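Local atomic coordinates of aldose-aldose oxidoreductase (Caulobacter crescentus, PDB entry 5A04), a protein that probably couples oxidation of one aldose sugar to reduction of another through a bound NADP(H) cofactor that accepts and returns the hydride. Residues 9-14 with 76-81; 135-140 with 283-288; 157-162 with 188-193. One frame throughout, in Å; residues are numbered along the deposited sequence.

Contact 1 (9-14 with 76-81). With NDP (NADPH dihydro-nicotinamide-adenine-dinucleotide phosphate), chain G.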
loop_
_atom_site.group_PDB
_atom_site.type_symbol
_atom_site.label_atom_id
_atom_site.label_comp_id
_atom_site.label_asym_id
_atom_site.label_seq_id
_atom_site.Cartn_x
_atom_site.Cartn_y
_atom_site.Cartn_z
ATOM N N TYR A 9 -24.934 -11.186 -28.787
ATOM C CA TYR A 9 -24.887 -10.028 -27.891
ATOM C C TYR A 9 -25.525 -8.780 -28.496
ATOM O O TYR A 9 -25.249 -8.433 -29.649
ATOM C CB TYR A 9 -23.431 -9.691 -27.540
ATOM C CG TYR A 9 -22.847 -10.434 -26.373
ATOM C CD1 TYR A 9 -22.426 -11.760 -26.488
ATOM C CD2 TYR A 9 -22.658 -9.784 -25.160
ATOM C CE1 TYR A 9 -21.879 -12.430 -25.399
ATOM C CE2 TYR A 9 -22.117 -10.430 -24.077
ATOM C CZ TYR A 9 -21.722 -11.744 -24.188
ATOM O OH TYR A 9 -21.173 -12.368 -23.083
ATOM N N ALA A 10 -26.359 -8.097 -27.713
ATOM C CA ALA A 10 -26.699 -6.714 -27.982
ATOM C C ALA A 10 -25.812 -5.839 -27.101
ATOM O O ALA A 10 -25.793 -6.008 -25.888
ATOM C CB ALA A 10 -28.196 -6.443 -27.695
ATOM N N ILE A 11 -25.050 -4.935 -27.708
ATOM C CA ILE A 11 -24.228 -4.001 -26.941
ATOM C C ILE A 11 -25.029 -2.721 -26.717
ATOM O O ILE A 11 -25.521 -2.100 -27.668
ATOM C CB ILE A 11 -22.891 -3.692 -27.656
ATOM C CG1 ILE A 11 -22.115 -4.991 -27.926
ATOM C CG2 ILE A 11 -22.040 -2.734 -26.818
ATOM C CD1 ILE A 11 -21.795 -5.815 -26.681
ATOM N N LEU A 12 -25.192 -2.343 -25.449
ATOM C CA LEU A 12 -26.048 -1.221 -25.097
ATOM C C LEU A 12 -25.209 -0.120 -24.455
ATOM O O LEU A 12 -24.609 -0.327 -23.401
ATOM C CB LEU A 12 -27.174 -1.693 -24.158
ATOM C CG LEU A 12 -28.300 -0.698 -23.845
ATOM C CD1 LEU A 12 -29.560 -1.470 -23.417
ATOM C CD2 LEU A 12 -27.892 0.265 -22.745
ATOM N N GLY A 13 -25.181 1.045 -25.101
ATOM C CA GLY A 13 -24.373 2.179 -24.659
ATOM C C GLY A 13 -23.065 2.220 -25.429
ATOM O O GLY A 13 -22.068 1.646 -24.995
ATOM N N LEU A 14 -23.068 2.886 -26.581
ATOM C CA LEU A 14 -21.926 2.819 -27.501
ATOM C C LEU A 14 -20.900 3.924 -27.199
ATOM O O LEU A 14 -20.626 4.824 -28.020
ATOM C CB LEU A 14 -22.420 2.881 -28.953
ATOM C CG LEU A 14 -23.454 1.802 -29.330
ATOM C CD1 LEU A 14 -23.833 1.856 -30.813
ATOM C CD2 LEU A 14 -22.976 0.382 -28.952
ATOM N N ILE A 76 -28.177 -12.092 -25.189
ATOM C CA ILE A 76 -27.542 -11.370 -24.084
ATOM C C ILE A 76 -27.530 -9.886 -24.376
ATOM O O ILE A 76 -27.251 -9.483 -25.501
ATOM C CB ILE A 76 -26.071 -11.829 -23.859
ATOM C CG1 ILE A 76 -26.008 -13.319 -23.523
ATOM C CG2 ILE A 76 -25.408 -10.990 -22.771
ATOM C CD1 ILE A 76 -24.635 -13.955 -23.817
ATOM N N VAL A 77 -27.830 -9.070 -23.369
ATOM C CA VAL A 77 -27.619 -7.632 -23.461
ATOM C C VAL A 77 -26.438 -7.252 -22.563
ATOM O O VAL A 77 -26.399 -7.629 -21.383
ATOM C CB VAL A 77 -28.866 -6.837 -23.031
ATOM C CG1 VAL A 77 -28.574 -5.341 -23.045
ATOM C CG2 VAL A 77 -30.068 -7.176 -23.923
ATOM N N TYR A 78 -25.485 -6.517 -23.123
ATOM C CA TYR A 78 -24.315 -6.071 -22.377
ATOM C C TYR A 78 -24.497 -4.579 -22.131
ATOM O O TYR A 78 -24.439 -3.773 -23.055
ATOM C CB TYR A 78 -23.033 -6.391 -23.166
ATOM C CG TYR A 78 -21.704 -6.232 -22.442
ATOM C CD1 TYR A 78 -21.611 -5.586 -21.211
ATOM C CD2 TYR A 78 -20.531 -6.732 -23.012
ATOM C CE1 TYR A 78 -20.387 -5.434 -20.576
ATOM C CE2 TYR A 78 -19.300 -6.587 -22.386
ATOM C CZ TYR A 78 -19.235 -5.941 -21.167
ATOM O OH TYR A 78 -18.019 -5.798 -20.544
ATOM N N VAL A 79 -24.763 -4.231 -20.876
ATOM C CA VAL A 79 -25.003 -2.852 -20.479
ATOM C C VAL A 79 -23.700 -2.128 -20.135
ATOM O O VAL A 79 -23.018 -2.490 -19.170
ATOM C CB VAL A 79 -25.951 -2.803 -19.268
ATOM C CG1 VAL A 79 -26.157 -1.355 -18.817
ATOM C CG2 VAL A 79 -27.287 -3.476 -19.618
ATOM N N ILE A 80 -23.367 -1.110 -20.934
ATOM C CA ILE A 80 -22.092 -0.405 -20.821
ATOM C C ILE A 80 -22.362 1.106 -20.781
ATOM O O ILE A 80 -21.806 1.905 -21.547
ATOM C CB ILE A 80 -21.127 -0.789 -21.992
ATOM C CG1 ILE A 80 -21.190 -2.304 -22.247
ATOM C CG2 ILE A 80 -19.696 -0.367 -21.676
ATOM C CD1 ILE A 80 -20.154 -2.851 -23.277
ATOM N N THR A 81 -23.212 1.487 -19.834
ATOM C CA THR A 81 -23.644 2.872 -19.649
ATOM C C THR A 81 -23.039 3.472 -18.382
ATOM O O THR A 81 -22.416 2.756 -17.616
ATOM C CB THR A 81 -25.166 2.925 -19.522
ATOM O OG1 THR A 81 -25.531 2.213 -18.333
ATOM C CG2 THR A 81 -25.822 2.260 -20.735
HETATM P PA NDP G . -18.528 6.598 -22.003
HETATM O O1A NDP G . -18.980 7.911 -21.467
HETATM O O2A NDP G . -17.299 6.552 -22.869
HETATM O O5B NDP G . -19.748 5.864 -22.826
HETATM C C5B NDP G . -20.910 5.899 -22.047
HETATM C C4B NDP G . -22.058 5.656 -23.037
HETATM O O4B NDP G . -23.273 5.362 -22.345
HETATM C C3B NDP G . -22.309 6.935 -23.870
HETATM O O3B NDP G . -21.481 6.984 -24.988
HETATM C C2B NDP G . -23.742 6.681 -24.353
HETATM O O2B NDP G . -23.793 5.851 -25.359
HETATM C C1B NDP G . -24.338 5.886 -23.113
HETATM N N9A NDP G . -25.195 6.726 -22.271
HETATM C C8A NDP G . -26.543 6.528 -21.993
HETATM N N7A NDP G . -27.064 7.489 -21.204
HETATM C C5A NDP G . -25.995 8.355 -20.959
HETATM C C6A NDP G . -25.893 9.539 -20.205
HETATM N N6A NDP G . -26.993 10.034 -19.540
HETATM N N1A NDP G . -24.715 10.227 -20.110
HETATM C C2A NDP G . -23.656 9.667 -20.804
HETATM N N3A NDP G . -23.600 8.556 -21.548
HETATM C C4A NDP G . -24.811 7.901 -21.619
HETATM O O3 NDP G . -18.282 5.755 -20.594
HETATM P PN NDP G . -17.323 4.443 -20.690
HETATM O O1N NDP G . -17.668 3.545 -21.807
HETATM O O2N NDP G . -15.914 4.708 -20.211
HETATM O O5D NDP G . -17.921 3.595 -19.270
HETATM C C5D NDP G . -19.230 3.119 -19.420
HETATM C C4D NDP G . -19.409 1.958 -18.403
HETATM O O4D NDP G . -18.352 0.976 -18.633
HETATM C C3D NDP G . -19.216 2.449 -16.919
HETATM O O3D NDP G . -20.078 1.698 -16.043
HETATM C C2D NDP G . -17.768 2.094 -16.614
HETATM O O2D NDP G . -17.566 1.789 -15.245
HETATM C C1D NDP G . -17.618 0.773 -17.447
HETATM N N1N NDP G . -16.224 0.585 -17.856
HETATM C C2N NDP G . -15.581 -0.613 -17.593
HETATM C C3N NDP G . -14.289 -0.780 -18.005
HETATM C C7N NDP G . -13.604 -2.042 -17.726
HETATM O O7N NDP G . -12.384 -2.189 -17.926
HETATM N N7N NDP G . -14.339 -3.114 -17.229
HETATM C C4N NDP G . -13.535 0.280 -18.730
HETATM C C5N NDP G . -14.292 1.526 -18.922
HETATM C C6N NDP G . -15.554 1.642 -18.512
HETATM P P2B NDP G . -24.915 6.185 -26.624
HETATM O O1X NDP G . -26.192 6.327 -25.827
HETATM O O2X NDP G . -24.312 7.449 -27.155
HETATM O O3X NDP G . -24.795 4.940 -27.500
#
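Ala10 and Leu12 pair with 76-81 through the backbone, in parallel register, the two strand axes 4.6 Å apart. Ala10 N donates to Ile76 O (2.8 Å) and Ala10 O accepts from Tyr78 N (2.8 Å); Leu12 N then gives to Tyr78 O, and Ile80 N ends the run on Leu12 O. These are the central strands of the Rossmann sheet. Apolar contacts line both faces. Ile76 lies alongside Tyr9, its CG2 over one face of the phenol ring, 4.0 Å from the centroid, and its CD1 3.5 Å from Tyr9 CE1; Tyr78 CB sits at the edge of the ring, near its plane. The phenol ends are held elsewhere, Tyr9 OH by Leu297 O and Tyr78 OH by Glu103. On the opposite face Leu12, its CG anti to the backbone N (chi1 -171°), sends CD1 to Val77 CG1 and CD2 to Thr81 CG2 (3.5 Å). Cofactor contacts gather beyond the strands: Leu14 N donates to O3X of the NADPH 2'-phosphate (2.8 Å). At Gly13, first glycine of a probable GxGxxA motif, a CB would collide with Ile80 O. Main-chain bonds and hydrocarbon thus join the strands, while the backbone amide of Leu14, past the end of its strand, takes up the 2'-phosphate.

Contact 2 (135-140 with 283-288)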
loop_
_atom_site.group_PDB
_atom_site.type_symbol
_atom_site.label_atom_id
_atom_site.label_comp_id
_atom_site.label_asym_id
_atom_site.label_seq_id
_atom_site.Cartn_x
_atom_site.Cartn_y
_atom_site.Cartn_z
ATOM N N PHE A 135 -10.349 -13.229 -15.826
ATOM C CA PHE A 135 -10.063 -13.985 -17.043
ATOM C C PHE A 135 -8.701 -13.638 -17.623
ATOM O O PHE A 135 -8.358 -14.067 -18.725
ATOM C CB PHE A 135 -11.164 -13.731 -18.081
ATOM C CG PHE A 135 -12.522 -14.051 -17.549
ATOM C CD1 PHE A 135 -12.965 -15.359 -17.531
ATOM C CD2 PHE A 135 -13.318 -13.059 -16.978
ATOM C CE1 PHE A 135 -14.211 -15.681 -16.994
ATOM C CE2 PHE A 135 -14.559 -13.374 -16.431
ATOM C CZ PHE A 135 -15.003 -14.685 -16.432
ATOM N N GLN A 136 -7.933 -12.863 -16.866
ATOM C CA GLN A 136 -6.662 -12.315 -17.340
ATOM C C GLN A 136 -5.527 -13.193 -16.810
ATOM O O GLN A 136 -5.541 -13.598 -15.649
ATOM C CB GLN A 136 -6.529 -10.856 -16.894
ATOM C CG GLN A 136 -5.460 -10.045 -17.600
ATOM C CD GLN A 136 -4.067 -10.396 -17.133
ATOM O OE1 GLN A 136 -3.860 -10.712 -15.962
ATOM N NE2 GLN A 136 -3.092 -10.336 -18.049
ATOM N N ALA A 137 -4.565 -13.517 -17.680
ATOM C CA ALA A 137 -3.600 -14.592 -17.410
ATOM C C ALA A 137 -2.803 -14.412 -16.119
ATOM O O ALA A 137 -2.645 -15.359 -15.337
ATOM C CB ALA A 137 -2.628 -14.726 -18.594
ATOM N N HIS A 138 -2.302 -13.204 -15.897
ATOM C CA HIS A 138 -1.477 -12.957 -14.710
ATOM C C HIS A 138 -2.309 -13.015 -13.437
ATOM O O HIS A 138 -1.863 -13.552 -12.423
ATOM C CB HIS A 138 -0.761 -11.609 -14.811
ATOM C CG HIS A 138 0.127 -11.484 -16.016
ATOM N ND1 HIS A 138 -0.369 -11.425 -17.300
ATOM C CD2 HIS A 138 1.476 -11.397 -16.129
ATOM C CE1 HIS A 138 0.635 -11.315 -18.154
ATOM N NE2 HIS A 138 1.767 -11.297 -17.470
ATOM N N ASN A 139 -3.514 -12.463 -13.483
ATOM C CA ASN A 139 -4.403 -12.526 -12.318
ATOM C C ASN A 139 -4.754 -13.965 -11.963
ATOM O O ASN A 139 -4.728 -14.359 -10.796
ATOM C CB ASN A 139 -5.675 -11.705 -12.573
ATOM C CG ASN A 139 -5.441 -10.224 -12.409
ATOM O OD1 ASN A 139 -5.664 -9.671 -11.329
ATOM N ND2 ASN A 139 -4.964 -9.569 -13.466
ATOM N N ILE A 140 -5.074 -14.762 -12.974
ATOM C CA ILE A 140 -5.372 -16.169 -12.757
ATOM C C ILE A 140 -4.179 -16.883 -12.110
ATOM O O ILE A 140 -4.349 -17.650 -11.162
ATOM C CB ILE A 140 -5.765 -16.843 -14.079
ATOM C CG1 ILE A 140 -7.136 -16.315 -14.523
ATOM C CG2 ILE A 140 -5.817 -18.351 -13.926
ATOM C CD1 ILE A 140 -7.531 -16.746 -15.913
ATOM N N ARG A 283 7.928 -13.547 -13.437
ATOM C CA ARG A 283 7.262 -14.824 -13.611
ATOM C C ARG A 283 6.273 -14.725 -14.768
ATOM O O ARG A 283 5.443 -13.816 -14.803
ATOM C CB ARG A 283 6.547 -15.232 -12.320
ATOM C CG ARG A 283 5.838 -16.554 -12.402
ATOM C CD ARG A 283 5.089 -16.837 -11.120
ATOM N NE ARG A 283 4.302 -18.061 -11.223
ATOM C CZ ARG A 283 4.658 -19.224 -10.694
ATOM N NH1 ARG A 283 5.798 -19.322 -10.017
ATOM N NH2 ARG A 283 3.870 -20.285 -10.836
ATOM N N GLU A 284 6.375 -15.648 -15.719
ATOM C CA GLU A 284 5.419 -15.713 -16.820
ATOM C C GLU A 284 4.236 -16.599 -16.471
ATOM O O GLU A 284 4.412 -17.743 -16.085
ATOM C CB GLU A 284 6.088 -16.242 -18.087
ATOM C CG GLU A 284 6.637 -15.159 -18.975
ATOM C CD GLU A 284 5.548 -14.260 -19.524
ATOM O OE1 GLU A 284 4.566 -14.775 -20.112
ATOM O OE2 GLU A 284 5.678 -13.034 -19.369
ATOM N N PRO A 285 3.013 -16.073 -16.612
ATOM C CA PRO A 285 1.851 -16.890 -16.259
ATOM C C PRO A 285 1.596 -17.985 -17.289
ATOM O O PRO A 285 2.014 -17.844 -18.435
ATOM C CB PRO A 285 0.702 -15.877 -16.253
ATOM C CG PRO A 285 1.129 -14.853 -17.280
ATOM C CD PRO A 285 2.634 -14.738 -17.109
ATOM N N ALA A 286 0.911 -19.046 -16.889
ATOM C CA ALA A 286 0.457 -20.041 -17.849
ATOM C C ALA A 286 -0.390 -19.345 -18.910
ATOM O O ALA A 286 -1.237 -18.511 -18.579
ATOM C CB ALA A 286 -0.330 -21.130 -17.160
ATOM N N PRO A 287 -0.146 -19.665 -20.184
ATOM C CA PRO A 287 -0.903 -19.081 -21.304
ATOM C C PRO A 287 -2.402 -19.314 -21.192
ATOM O O PRO A 287 -2.815 -20.400 -20.795
ATOM C CB PRO A 287 -0.337 -19.812 -22.525
ATOM C CG PRO A 287 1.032 -20.240 -22.102
ATOM C CD PRO A 287 0.926 -20.566 -20.649
ATOM N N GLN A 288 -3.207 -18.307 -21.538
ATOM C CA GLN A 288 -4.661 -18.480 -21.606
ATOM C C GLN A 288 -5.082 -18.643 -23.064
ATOM O O GLN A 288 -4.380 -18.178 -23.962
ATOM C CB GLN A 288 -5.397 -17.292 -20.970
ATOM C CG GLN A 288 -5.248 -17.198 -19.445
ATOM C CD GLN A 288 -5.892 -18.367 -18.704
ATOM O OE1 GLN A 288 -7.047 -18.729 -18.958
ATOM N NE2 GLN A 288 -5.152 -18.947 -17.765
HETATM O O HOH W 1 -9.111 -16.759 -19.474
HETATM O O HOH W 2 -2.747 -18.059 -16.444
#
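Pro285 sets the CG corner of its ring over the centre of one face of the His138 imidazole, 3.5 Å from the centroid and only 3° off the ring normal, a CH-pi contact. His138 belongs to the first turn of helix 137-147, whose N-cap is Gln136. Gln136 OE1 accepts from Asn139 N (3.1 Å) and Asn139 ND2 (3.0 Å), which arrive from opposite faces of its plane, and weakly from His138 N. The same amide donates through NE2 to His138 ND1 (3.0 Å, 167°), tilted from the ring plane, which restrains the turn of the imidazole that Pro285 meets. With an alanine in place of His138, the Pro285 ring would probably lose the flat surface it rests on and Gln136 NE2 its acceptor at ND1. Farther along the loop, Gln288 packs CG on Ala137 CA (3.7 Å); bent at chi2 (-65°), it brings its amide against the methyl of Ile140, CD to CD1 3.6 Å. A salt bridge from Arg283 to Glu141 adds a charged tie between this loop and the same helix. No direct hydrogen bond joins 135-140 to 283-288; water does so instead. One molecule links Phe135 O to Gln288 OE1, and a second donates to both Ala137 O and Ala286 O while accepting from Gln288 NE2, 2.9 Å away.

Contact 3 (157-162 with 188-193). With BGC (beta-D-glucopyranose), chain H; NDP (NADPH dihydro-nicotinamide-adenine-dinucleotide phosphate), chain G.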
loop_
_atom_site.group_PDB
_atom_site.type_symbol
_atom_site.label_atom_id
_atom_site.label_comp_id
_atom_site.label_asym_id
_atom_site.label_seq_id
_atom_site.Cartn_x
_atom_site.Cartn_y
_atom_site.Cartn_z
ATOM N N VAL A 157 -2.461 -7.881 1.593
ATOM C CA VAL A 157 -2.690 -7.500 0.210
ATOM C C VAL A 157 -2.527 -5.998 0.155
ATOM O O VAL A 157 -3.226 -5.273 0.874
ATOM C CB VAL A 157 -4.090 -7.869 -0.299
ATOM C CG1 VAL A 157 -4.254 -7.386 -1.739
ATOM C CG2 VAL A 157 -4.310 -9.371 -0.223
ATOM N N VAL A 158 -1.599 -5.516 -0.662
ATOM C CA VAL A 158 -1.434 -4.078 -0.820
ATOM C C VAL A 158 -1.719 -3.749 -2.277
ATOM O O VAL A 158 -0.995 -4.199 -3.171
ATOM C CB VAL A 158 -0.012 -3.603 -0.412
ATOM C CG1 VAL A 158 0.192 -2.126 -0.741
ATOM C CG2 VAL A 158 0.228 -3.851 1.088
ATOM N N THR A 159 -2.785 -2.991 -2.517
ATOM C CA THR A 159 -3.239 -2.777 -3.885
ATOM C C THR A 159 -3.688 -1.335 -4.095
ATOM O O THR A 159 -4.416 -0.753 -3.273
ATOM C CB THR A 159 -4.373 -3.790 -4.266
ATOM O OG1 THR A 159 -4.849 -3.522 -5.590
ATOM C CG2 THR A 159 -5.567 -3.728 -3.278
ATOM N N ASP A 160 -3.206 -0.751 -5.190
ATOM C CA ASP A 160 -3.431 0.650 -5.516
ATOM C C ASP A 160 -4.044 0.756 -6.904
ATOM O O ASP A 160 -3.493 0.209 -7.859
ATOM C CB ASP A 160 -2.116 1.442 -5.508
ATOM C CG ASP A 160 -1.336 1.292 -4.223
ATOM O OD1 ASP A 160 -1.952 1.090 -3.154
ATOM O OD2 ASP A 160 -0.086 1.391 -4.287
ATOM N N HIS A 161 -5.171 1.449 -7.015
ATOM C CA HIS A 161 -5.772 1.721 -8.316
ATOM C C HIS A 161 -6.208 3.171 -8.408
ATOM O O HIS A 161 -6.926 3.679 -7.540
ATOM C CB HIS A 161 -6.973 0.801 -8.586
ATOM C CG HIS A 161 -6.588 -0.596 -8.968
ATOM N ND1 HIS A 161 -6.305 -1.573 -8.033
ATOM C CD2 HIS A 161 -6.426 -1.177 -10.177
ATOM C CE1 HIS A 161 -5.991 -2.693 -8.655
ATOM N NE2 HIS A 161 -6.062 -2.483 -9.956
ATOM N N GLY A 162 -5.797 3.835 -9.483
ATOM C CA GLY A 162 -6.163 5.219 -9.680
ATOM C C GLY A 162 -5.707 5.696 -11.037
ATOM O O GLY A 162 -4.828 5.083 -11.661
ATOM N N ILE A 188 -12.720 0.230 -7.020
ATOM C CA ILE A 188 -13.383 -1.065 -6.977
ATOM C C ILE A 188 -12.443 -2.201 -7.431
ATOM O O ILE A 188 -12.588 -3.343 -6.983
ATOM C CB ILE A 188 -14.666 -1.035 -7.840
ATOM C CG1 ILE A 188 -15.508 -2.299 -7.622
ATOM C CG2 ILE A 188 -14.315 -0.808 -9.309
ATOM C CD1 ILE A 188 -16.932 -2.168 -8.163
ATOM N N TYR A 189 -11.460 -1.907 -8.288
ATOM C CA TYR A 189 -10.498 -2.963 -8.648
ATOM C C TYR A 189 -9.630 -3.387 -7.462
ATOM O O TYR A 189 -9.256 -4.560 -7.347
ATOM C CB TYR A 189 -9.589 -2.530 -9.806
ATOM C CG TYR A 189 -10.297 -2.459 -11.140
ATOM C CD1 TYR A 189 -10.921 -1.287 -11.552
ATOM C CD2 TYR A 189 -10.325 -3.556 -11.992
ATOM C CE1 TYR A 189 -11.566 -1.210 -12.778
ATOM C CE2 TYR A 189 -10.960 -3.487 -13.222
ATOM C CZ TYR A 189 -11.576 -2.317 -13.607
ATOM O OH TYR A 189 -12.212 -2.251 -14.825
ATOM N N SER A 190 -9.286 -2.443 -6.593
ATOM C CA SER A 190 -8.516 -2.777 -5.390
ATOM C C SER A 190 -9.332 -3.682 -4.470
ATOM O O SER A 190 -8.827 -4.659 -3.922
ATOM C CB SER A 190 -8.112 -1.507 -4.628
ATOM O OG SER A 190 -7.245 -0.696 -5.399
ATOM N N LEU A 191 -10.597 -3.316 -4.278
ATOM C CA LEU A 191 -11.503 -4.093 -3.445
ATOM C C LEU A 191 -11.743 -5.487 -4.016
ATOM O O LEU A 191 -11.648 -6.493 -3.303
ATOM C CB LEU A 191 -12.830 -3.338 -3.308
ATOM C CG LEU A 191 -14.017 -4.125 -2.770
ATOM C CD1 LEU A 191 -13.706 -4.616 -1.354
ATOM C CD2 LEU A 191 -15.251 -3.219 -2.800
ATOM N N ASN A 192 -12.048 -5.543 -5.308
ATOM C CA ASN A 192 -12.381 -6.806 -5.952
ATOM C C ASN A 192 -11.161 -7.734 -5.891
ATOM O O ASN A 192 -11.296 -8.924 -5.604
ATOM C CB ASN A 192 -12.855 -6.565 -7.400
ATOM C CG ASN A 192 -13.582 -7.764 -7.996
ATOM O OD1 ASN A 192 -13.022 -8.504 -8.805
ATOM N ND2 ASN A 192 -14.839 -7.946 -7.622
ATOM N N ALA A 193 -9.971 -7.184 -6.122
ATOM C CA ALA A 193 -8.744 -7.990 -6.028
ATOM C C ALA A 193 -8.474 -8.485 -4.605
ATOM O O ALA A 193 -8.079 -9.635 -4.408
ATOM C CB ALA A 193 -7.529 -7.208 -6.539
HETATM C C2 BGC H . -12.640 2.307 -15.437
HETATM C C3 BGC H . -11.863 3.272 -16.344
HETATM C C4 BGC H . -10.390 2.998 -16.248
HETATM C C5 BGC H . -10.086 1.527 -16.482
HETATM C C6 BGC H . -8.595 1.256 -16.150
HETATM C C1 BGC H . -12.260 0.959 -15.857
HETATM O O1 BGC H . -13.046 -0.005 -15.156
HETATM O O2 BGC H . -14.033 2.541 -15.604
HETATM O O3 BGC H . -12.163 4.588 -15.907
HETATM O O4 BGC H . -9.699 3.791 -17.201
HETATM O O5 BGC H . -10.868 0.715 -15.636
HETATM O O6 BGC H . -8.227 -0.073 -16.542
HETATM P PA NDP G . -18.528 6.598 -22.003
HETATM O O1A NDP G . -18.980 7.911 -21.467
HETATM O O2A NDP G . -17.299 6.552 -22.869
HETATM O O5B NDP G . -19.748 5.864 -22.826
HETATM C C5B NDP G . -20.910 5.899 -22.047
HETATM C C4B NDP G . -22.058 5.656 -23.037
HETATM O O4B NDP G . -23.273 5.362 -22.345
HETATM C C3B NDP G . -22.309 6.935 -23.870
HETATM O O3B NDP G . -21.481 6.984 -24.988
HETATM C C2B NDP G . -23.742 6.681 -24.353
HETATM O O2B NDP G . -23.793 5.851 -25.359
HETATM C C1B NDP G . -24.338 5.886 -23.113
HETATM N N9A NDP G . -25.195 6.726 -22.271
HETATM C C8A NDP G . -26.543 6.528 -21.993
HETATM N N7A NDP G . -27.064 7.489 -21.204
HETATM C C5A NDP G . -25.995 8.355 -20.959
HETATM C C6A NDP G . -25.893 9.539 -20.205
HETATM N N6A NDP G . -26.993 10.034 -19.540
HETATM N N1A NDP G . -24.715 10.227 -20.110
HETATM C C2A NDP G . -23.656 9.667 -20.804
HETATM N N3A NDP G . -23.600 8.556 -21.548
HETATM C C4A NDP G . -24.811 7.901 -21.619
HETATM O O3 NDP G . -18.282 5.755 -20.594
HETATM P PN NDP G . -17.323 4.443 -20.690
HETATM O O1N NDP G . -17.668 3.545 -21.807
HETATM O O2N NDP G . -15.914 4.708 -20.211
HETATM O O5D NDP G . -17.921 3.595 -19.270
HETATM C C5D NDP G . -19.230 3.119 -19.420
HETATM C C4D NDP G . -19.409 1.958 -18.403
HETATM O O4D NDP G . -18.352 0.976 -18.633
HETATM C C3D NDP G . -19.216 2.449 -16.919
HETATM O O3D NDP G . -20.078 1.698 -16.043
HETATM C C2D NDP G . -17.768 2.094 -16.614
HETATM O O2D NDP G . -17.566 1.789 -15.245
HETATM C C1D NDP G . -17.618 0.773 -17.447
HETATM N N1N NDP G . -16.224 0.585 -17.856
HETATM C C2N NDP G . -15.581 -0.613 -17.593
HETATM C C3N NDP G . -14.289 -0.780 -18.005
HETATM C C7N NDP G . -13.604 -2.042 -17.726
HETATM O O7N NDP G . -12.384 -2.189 -17.926
HETATM N N7N NDP G . -14.339 -3.114 -17.229
HETATM C C4N NDP G . -13.535 0.280 -18.730
HETATM C C5N NDP G . -14.292 1.526 -18.922
HETATM C C6N NDP G . -15.554 1.642 -18.512
HETATM P P2B NDP G . -24.915 6.185 -26.624
HETATM O O1X NDP G . -26.192 6.327 -25.827
HETATM O O2X NDP G . -24.312 7.449 -27.155
HETATM O O3X NDP G . -24.795 4.940 -27.500
#
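Thr159 and Ser190 mark the closest backbone approach, CA to CA 5.5 Å, where strand 157-162 and helix 188-193 run roughly antiparallel at 154°, their axes 7.3 Å apart. Thr159 rests its CG2 methyl on Ser190 CB (3.6 Å), while its OG1 bonds to Arg249 O. The imidazole of His161 is held at its edge and over one face. In the ring plane, ND1 shares a hydrogen bond with Ser190 OG (2.9 Å); over the face lies Tyr189 CB, 3.5 Å from the centroid. NE2 bonds further to Thr265 OG1, so both ring nitrogens have partners and the imidazole's rotation is set. Beyond its CB the Tyr189 ring slides past the imidazole, planes at 25° but barely overlapping. With CG anti to its carbonyl carbon (chi1 -71°), Tyr189 carries its hydroxyl into the sugar pocket, hydrogen-bonding glucose O1; the modelled OH to O1 distance of 2.4 Å is very short and its exact value doubtful. The cofactor's carboxamide O7N lies 3.1 Å from the same Tyr189 OH. Strand 156-162 sits between strands 236-242 and 247-254 of the large mixed sheet; Leu191 turns away to helix 314-333, and across the sheet Asp160 packs on Val158 of the second subunit.

From the N terminus, contact 1 comes first: the chain leaves strand 7-12, passes through strand 32-38 and returns at 76-81 beside its starting point, closing a loop within the Rossmann domain. Contact 2 opens only afterwards, and its loop shuts at 283-288, bringing the segment after strand 280-282 onto the N-terminal end of helix 137-147. Contact 3 opens and closes entirely within that span, joining strand 156-162 of the C-terminal sheet to helix 182-198. No loops cross. Contacts 1 and 3 lie on opposite sides of the chain's centre, about 26 Å apart between centres, yet both reach the same NADPH from different domains; contact 2 lies at the surface, about 18 Å from contact 3 between centres.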